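Side-chain contact in putative lipoate-protein ligase A subunit 2 (Thermoplasma acidophilum DSM 1728, PDB 3R07), which is a putative subunit 2 of an archaeal lipoate-protein ligase A, a small protein of the family named for the C-terminal part of bacterial lipoate protein ligases: residues 52-57 / 63-68. Numbering follows the deposited sequence.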
# COMPACT_ATOMS: atom_id res chain seq x y z
N ASP B 52 15.24 -6.72 -15.80
CA ASP B 52 15.63 -7.46 -17.01
C ASP B 52 16.53 -6.65 -17.93
O ASP B 52 17.40 -7.20 -18.60
CB ASP B 52 14.40 -7.94 -17.78
CG ASP B 52 13.68 -9.09 -17.09
OD1 ASP B 52 14.22 -9.58 -16.06
OD2 ASP B 52 12.59 -9.50 -17.57
N MET B 53 16.30 -5.34 -17.95
CA MET B 53 17.03 -4.43 -18.81
C MET B 53 18.43 -4.20 -18.30
O MET B 53 19.38 -4.30 -19.05
CB MET B 53 16.27 -3.12 -18.96
CG MET B 53 15.03 -3.25 -19.85
SD MET B 53 13.99 -1.78 -19.86
CE MET B 53 12.91 -2.24 -21.23
N LEU B 54 18.55 -3.92 -17.00
CA LEU B 54 19.84 -3.75 -16.35
C LEU B 54 20.71 -5.02 -16.35
O LEU B 54 21.94 -4.93 -16.47
CB LEU B 54 19.65 -3.18 -14.94
CG LEU B 54 19.10 -1.75 -14.89
CD1 LEU B 54 18.25 -1.48 -13.65
CD2 LEU B 54 20.23 -0.75 -14.99
N ARG B 55 20.09 -6.19 -16.25
CA ARG B 55 20.77 -7.48 -16.34
C ARG B 55 20.95 -8.01 -17.80
O ARG B 55 19.95 -8.28 -18.50
CB ARG B 55 20.00 -8.50 -15.49
CG ARG B 55 20.76 -9.80 -15.20
CD ARG B 55 19.98 -10.84 -14.35
NE ARG B 55 18.62 -10.99 -14.82
CZ ARG B 55 17.54 -10.58 -14.16
NH1 ARG B 55 17.66 -10.02 -12.96
NH2 ARG B 55 16.33 -10.73 -14.69
N GLY B 56 22.18 -8.13 -18.31
CA GLY B 56 23.37 -7.55 -17.75
C GLY B 56 23.92 -6.56 -18.76
O GLY B 56 24.39 -6.94 -19.83
N SER B 57 23.82 -5.29 -18.42
CA SER B 57 24.44 -4.21 -19.16
C SER B 57 25.68 -3.84 -18.39
O SER B 57 26.14 -4.59 -17.56
CB SER B 57 23.50 -3.01 -19.19
OG SER B 57 22.23 -3.35 -19.72
N ASN B 63 22.08 4.99 -16.86
CA ASN B 63 21.17 6.10 -17.15
C ASN B 63 20.47 5.90 -18.48
O ASN B 63 19.29 6.14 -18.60
CB ASN B 63 21.92 7.43 -17.14
CG ASN B 63 22.55 7.74 -15.79
OD1 ASN B 63 22.85 6.84 -15.01
ND2 ASN B 63 22.76 9.02 -15.52
N ASP B 64 21.22 5.43 -19.47
CA ASP B 64 20.64 5.06 -20.76
C ASP B 64 19.42 4.18 -20.56
O ASP B 64 18.38 4.40 -21.18
CB ASP B 64 21.66 4.32 -21.65
CG ASP B 64 22.86 5.20 -22.06
OD1 ASP B 64 23.01 6.33 -21.52
OD2 ASP B 64 23.64 4.74 -22.94
N ILE B 65 19.57 3.19 -19.68
CA ILE B 65 18.54 2.19 -19.39
C ILE B 65 17.37 2.81 -18.60
O ILE B 65 16.21 2.51 -18.88
CB ILE B 65 19.16 0.96 -18.63
CG1 ILE B 65 20.33 0.34 -19.43
CG2 ILE B 65 18.10 -0.08 -18.25
CD1 ILE B 65 19.93 -0.66 -20.53
N ILE B 66 17.68 3.68 -17.64
CA ILE B 66 16.65 4.31 -16.82
C ILE B 66 15.73 5.21 -17.68
O ILE B 66 14.50 5.02 -17.71
CB ILE B 66 17.25 5.10 -15.61
CG1 ILE B 66 17.35 4.23 -14.36
CG2 ILE B 66 16.34 6.24 -15.21
CD1 ILE B 66 17.52 2.76 -14.60
N ARG B 67 16.37 6.15 -18.39
CA ARG B 67 15.67 7.12 -19.24
C ARG B 67 14.90 6.41 -20.34
O ARG B 67 13.78 6.81 -20.64
CB ARG B 67 16.65 8.14 -19.84
CG ARG B 67 17.42 8.97 -18.80
CD ARG B 67 18.11 10.21 -19.42
NE ARG B 67 19.26 10.71 -18.65
CZ ARG B 67 19.19 11.34 -17.46
NH1 ARG B 67 18.01 11.55 -16.87
NH2 ARG B 67 20.30 11.75 -16.86
N ASP B 68 15.47 5.35 -20.90
CA ASP B 68 14.78 4.52 -21.91
C ASP B 68 13.47 3.99 -21.33
O ASP B 68 12.39 4.33 -21.84
CB ASP B 68 15.69 3.38 -22.41
CG ASP B 68 14.90 2.18 -22.99
OD1 ASP B 68 13.70 2.02 -22.72
OD2 ASP B 68 15.51 1.35 -23.72
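S57 N bonds to L54 O at 2.7 Å, which brings S57, whose hydroxyl lies against I65 CD1, back to the last turn of helix 46-54. With OG beside the backbone N (chi1 -55°), S57 also makes a weak hydrogen bond, 3.1 Å from its OG to M53 O in that turn, and the same OG is 3.6 Å from I65 CD1. Two polar groups of the helix end are thus engaged within their own segment, and the contact itself is mostly apolar, with the serine hydroxyl resting on the I65 methyl. I65 is the centre of it, and its two branches divide the work. The methyl I65 CG2, anti to the backbone N, fits between M53 and L54: it comes within 3.6 Å of M53 CB and 3.9 Å of L54 CG, while L54 CD2 flanks it. The longer branch, held beside the backbone N (chi1 -56°), carries CD1 to the serine hydroxyl. M53 thus meets I65 with the root of its side chain, which, extended beyond CG, also touches F69 and Q72. L54 and I65 cross at a slant, at the level where the two backbones come nearest, 6.8 Å between L54 CA and I65 CA. Deeper in, I66 CD1 is 4.4 Å from L54 CD1, a looser approach at the buried margin. Elsewhere in 52-57, R55 NH2 forms a 2.8 Å salt bridge with D52 OD1 and NH1 pairs with D32 of strand 29-36, tying the helix end to the sheet. The contact illustrates how two helices joined by a short connection, 46-54 and 62-70, pack through a few apolar side chains; L54 and I66 extend that packing to helix 83-88, through L88 and through F84 and I85 respectively, while backbone hydrogen bonding joins S57 to I30 of strand 29-36.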